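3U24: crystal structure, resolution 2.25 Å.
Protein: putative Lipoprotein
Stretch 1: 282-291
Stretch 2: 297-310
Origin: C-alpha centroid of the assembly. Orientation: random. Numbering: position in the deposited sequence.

Stretch 1 (282-291) TDKLWPKYFT
Stretch 2 (297-310) DNKIAIRQLIDKLS

Two helical segments of one chain, the first already under way at Thr282 and the second starting at Asn298, pack with their N-to-C directions 50° apart and their axes 10.3 Å apart at closest approach, burying 587 Å² in all. The register is set where Thr282 CA lies 6.0 Å from Ile302 CA. No direct hydrogen bond crosses the contact; it is held mainly by apolar packing. The first helix is kinked around Pro287, whose ring nitrogen has no proton to give; Lys288 N also misses the preceding turn and bonds Leu285 O at 2.8 Å. Asp297 (chi1 t) caps the second helix, its OD1 accepting from Lys299 N at 2.8 Å.

Leu305 (chi1 t, chi2 +51°, p) is the knob, seated among Thr282, Leu285, Trp286 and Tyr289. Its CA-to-CB bond points sideways, but this rotamer carries the methyls inward: CD2 lies 3.7 Å from Thr282 CA and 3.9 Å from Leu285 CB, while CD1 lies 3.9 Å from Tyr289 CD2. Thr282 (m) points toward the second helix, its OG1 3.5 Å from Ile302 CG1. Trp286 (t, chi2 -92°) starts sideways and swings its six-membered ring across, placing CZ3 3.5 Å from Ala301 O, which meets the ring edge; Gln304 OE1 is also at the edge, 3.8 Å from Trp286 CH2.

Tyr289 (m, chi2 -78°) offers a ring face to Leu309 (m, t): Leu309 CD2 stands 3.7 Å from the centroid of the Tyr289 ring, 21° off its normal, a CH-pi contact. Next along the chain, Phe290 (m, chi2 86°) extends its ring back, with CZ 3.7 Å from Gln304 O and 4.0 Å from Lys308 CB. At the other end, a water lies 2.8 Å from Asp283 OD1 and 2.9 Å from Asn298 OD1, within hydrogen-bonding reach of both and linking two oxygens that stand 4.3 Å apart.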

# COMPACT_ATOMS: atom_id res chain seq x y z
N THR A 282 -25.11 12.63 16.95
CA THR A 282 -26.04 13.13 15.98
C THR A 282 -27.27 13.64 16.71
O THR A 282 -27.72 14.73 16.41
CB THR A 282 -26.33 12.06 14.91
OG1 THR A 282 -25.12 11.85 14.17
CG2 THR A 282 -27.45 12.46 13.95
N ASP A 283 -27.75 12.89 17.71
CA ASP A 283 -28.83 13.34 18.60
C ASP A 283 -28.57 14.73 19.20
O ASP A 283 -29.44 15.56 19.21
CB ASP A 283 -29.11 12.32 19.76
CG ASP A 283 -29.73 10.96 19.27
OD1 ASP A 283 -30.21 10.87 18.11
OD2 ASP A 283 -29.73 9.98 20.07
N LYS A 284 -27.35 14.98 19.70
CA LYS A 284 -27.01 16.25 20.34
C LYS A 284 -26.89 17.39 19.32
O LYS A 284 -27.32 18.51 19.57
CB LYS A 284 -25.72 16.12 21.16
N LEU A 285 -26.35 17.10 18.15
CA LEU A 285 -26.10 18.16 17.17
C LEU A 285 -27.29 18.47 16.27
O LEU A 285 -27.37 19.55 15.71
CB LEU A 285 -24.92 17.79 16.29
CG LEU A 285 -23.52 17.96 16.88
CD1 LEU A 285 -22.50 17.38 15.90
CD2 LEU A 285 -23.26 19.43 17.17
N TRP A 286 -28.23 17.53 16.12
CA TRP A 286 -29.33 17.70 15.16
C TRP A 286 -30.04 19.05 15.17
O TRP A 286 -30.17 19.69 14.12
CB TRP A 286 -30.36 16.58 15.30
CG TRP A 286 -31.30 16.59 14.15
CD1 TRP A 286 -32.53 17.24 14.07
CD2 TRP A 286 -31.09 16.00 12.82
NE1 TRP A 286 -33.08 17.06 12.83
CE2 TRP A 286 -32.26 16.33 12.04
CE3 TRP A 286 -30.10 15.25 12.25
CZ2 TRP A 286 -32.42 15.91 10.74
CZ3 TRP A 286 -30.26 14.84 10.93
CH2 TRP A 286 -31.39 15.15 10.20
N PRO A 287 -30.51 19.49 16.35
CA PRO A 287 -31.24 20.75 16.30
C PRO A 287 -30.36 21.93 15.94
O PRO A 287 -30.88 22.96 15.51
CB PRO A 287 -31.82 20.92 17.73
CG PRO A 287 -31.03 20.00 18.58
CD PRO A 287 -30.51 18.90 17.70
N LYS A 288 -29.04 21.78 16.10
CA LYS A 288 -28.14 22.88 15.82
C LYS A 288 -28.03 23.14 14.31
O LYS A 288 -27.75 24.26 13.91
CB LYS A 288 -26.78 22.63 16.49
CG LYS A 288 -25.66 23.59 16.10
CD LYS A 288 -24.36 23.24 16.81
CE LYS A 288 -23.23 24.22 16.49
NZ LYS A 288 -21.98 23.84 17.20
N TYR A 289 -28.31 22.15 13.47
CA TYR A 289 -28.17 22.28 12.02
C TYR A 289 -29.43 22.09 11.18
O TYR A 289 -29.42 22.33 9.97
CB TYR A 289 -27.13 21.26 11.55
CG TYR A 289 -25.75 21.58 12.05
CD1 TYR A 289 -24.99 22.59 11.43
CD2 TYR A 289 -25.21 20.94 13.14
CE1 TYR A 289 -23.72 22.90 11.87
CE2 TYR A 289 -23.94 21.25 13.60
CZ TYR A 289 -23.20 22.23 12.97
OH TYR A 289 -21.95 22.57 13.42
N PHE A 290 -30.51 21.62 11.79
CA PHE A 290 -31.76 21.31 11.08
C PHE A 290 -32.97 21.85 11.84
O PHE A 290 -32.98 21.84 13.07
CB PHE A 290 -31.93 19.81 10.96
CG PHE A 290 -31.04 19.16 9.96
CD1 PHE A 290 -29.75 18.78 10.29
CD2 PHE A 290 -31.51 18.87 8.68
CE1 PHE A 290 -28.93 18.16 9.37
CE2 PHE A 290 -30.70 18.24 7.75
CZ PHE A 290 -29.40 17.89 8.10
N THR A 291 -34.00 22.29 11.12
CA THR A 291 -35.31 22.54 11.78
C THR A 291 -36.34 21.43 11.46
O THR A 291 -37.25 21.17 12.25
CB THR A 291 -35.86 23.95 11.45
OG1 THR A 291 -35.49 24.31 10.11
CG2 THR A 291 -35.30 24.99 12.45
N ASP A 297 -34.73 6.36 12.04
CA ASP A 297 -33.60 5.52 11.69
C ASP A 297 -32.29 6.34 11.87
O ASP A 297 -31.98 7.22 11.07
CB ASP A 297 -33.72 4.96 10.27
CG ASP A 297 -32.56 4.03 9.91
OD1 ASP A 297 -31.46 4.15 10.50
OD2 ASP A 297 -32.73 3.16 9.03
N ASN A 298 -31.57 6.02 12.94
CA ASN A 298 -30.29 6.64 13.25
C ASN A 298 -29.37 6.78 12.05
O ASN A 298 -28.74 7.80 11.89
CB ASN A 298 -29.56 5.82 14.32
CG ASN A 298 -30.04 6.09 15.75
OD1 ASN A 298 -30.71 7.08 16.04
ND2 ASN A 298 -29.66 5.20 16.65
N LYS A 299 -29.29 5.75 11.21
CA LYS A 299 -28.35 5.74 10.11
C LYS A 299 -28.68 6.75 8.99
O LYS A 299 -27.77 7.27 8.35
CB LYS A 299 -28.18 4.32 9.55
CG LYS A 299 -27.28 3.45 10.45
CD LYS A 299 -27.10 2.02 9.94
CE LYS A 299 -26.36 1.16 10.96
NZ LYS A 299 -26.56 -0.31 10.72
N ILE A 300 -29.97 7.02 8.77
CA ILE A 300 -30.39 8.05 7.84
C ILE A 300 -30.06 9.41 8.46
O ILE A 300 -29.51 10.29 7.80
CB ILE A 300 -31.91 7.98 7.50
CG1 ILE A 300 -32.26 6.69 6.74
CG2 ILE A 300 -32.35 9.18 6.67
CD1 ILE A 300 -33.72 6.64 6.24
N ALA A 301 -30.43 9.59 9.73
CA ALA A 301 -30.06 10.79 10.48
C ALA A 301 -28.55 11.08 10.44
O ALA A 301 -28.12 12.20 10.14
CB ALA A 301 -30.50 10.63 11.92
N ILE A 302 -27.73 10.08 10.76
CA ILE A 302 -26.26 10.28 10.76
C ILE A 302 -25.77 10.69 9.36
O ILE A 302 -25.01 11.64 9.24
CB ILE A 302 -25.53 9.03 11.22
CG1 ILE A 302 -25.80 8.78 12.71
CG2 ILE A 302 -24.04 9.12 10.96
CD1 ILE A 302 -25.40 7.38 13.15
N ARG A 303 -26.27 10.03 8.33
CA ARG A 303 -25.92 10.30 6.93
C ARG A 303 -26.31 11.73 6.53
O ARG A 303 -25.55 12.40 5.84
CB ARG A 303 -26.57 9.26 5.99
CG ARG A 303 -26.30 9.45 4.48
CD ARG A 303 -24.78 9.40 4.16
NE ARG A 303 -24.45 9.60 2.73
CZ ARG A 303 -24.20 8.64 1.82
NH1 ARG A 303 -24.22 7.34 2.13
NH2 ARG A 303 -23.91 9.00 0.57
N GLN A 304 -27.43 12.21 7.02
CA GLN A 304 -27.90 13.53 6.65
C GLN A 304 -27.13 14.62 7.35
O GLN A 304 -26.79 15.64 6.74
CB GLN A 304 -29.43 13.67 6.86
CG GLN A 304 -30.23 12.98 5.75
CD GLN A 304 -31.75 12.97 5.98
OE1 GLN A 304 -32.27 13.64 6.88
NE2 GLN A 304 -32.46 12.18 5.17
N LEU A 305 -26.86 14.44 8.64
CA LEU A 305 -26.03 15.38 9.36
C LEU A 305 -24.66 15.41 8.73
O LEU A 305 -24.13 16.45 8.46
CB LEU A 305 -25.92 15.01 10.85
CG LEU A 305 -25.08 15.92 11.76
CD1 LEU A 305 -25.47 17.39 11.60
CD2 LEU A 305 -25.22 15.47 13.19
N ILE A 306 -24.09 14.27 8.43
CA ILE A 306 -22.75 14.27 7.82
C ILE A 306 -22.76 15.01 6.49
O ILE A 306 -21.87 15.82 6.22
CB ILE A 306 -22.21 12.83 7.63
CG1 ILE A 306 -21.79 12.23 8.99
CG2 ILE A 306 -21.01 12.76 6.65
CD1 ILE A 306 -21.40 10.76 8.90
N ASP A 307 -23.78 14.76 5.65
CA ASP A 307 -23.83 15.43 4.31
C ASP A 307 -23.88 16.96 4.44
O ASP A 307 -23.30 17.69 3.64
CB ASP A 307 -25.04 14.95 3.47
CG ASP A 307 -24.88 13.51 2.92
OD1 ASP A 307 -23.70 12.99 2.86
OD2 ASP A 307 -25.95 12.91 2.58
N LYS A 308 -24.59 17.41 5.46
CA LYS A 308 -24.71 18.82 5.77
C LYS A 308 -23.41 19.44 6.30
O LYS A 308 -23.02 20.55 5.89
CB LYS A 308 -25.80 18.99 6.82
CG LYS A 308 -25.99 20.40 7.40
CD LYS A 308 -26.37 21.45 6.37
CE LYS A 308 -26.99 22.66 7.08
NZ LYS A 308 -26.95 23.87 6.24
N LEU A 309 -22.77 18.77 7.24
CA LEU A 309 -21.49 19.25 7.75
C LEU A 309 -20.43 19.27 6.64
O LEU A 309 -19.59 20.16 6.61
CB LEU A 309 -21.00 18.39 8.92
CG LEU A 309 -21.85 18.46 10.19
CD1 LEU A 309 -21.33 17.45 11.22
CD2 LEU A 309 -21.88 19.88 10.74
N SER A 310 -20.53 18.34 5.68
CA SER A 310 -19.53 18.24 4.64
C SER A 310 -19.52 19.45 3.72
O SER A 310 -18.58 19.64 2.96
CB SER A 310 -19.80 17.00 3.78
OG SER A 310 -19.69 15.84 4.61
O HOH W 1 -29.35 9.67 15.75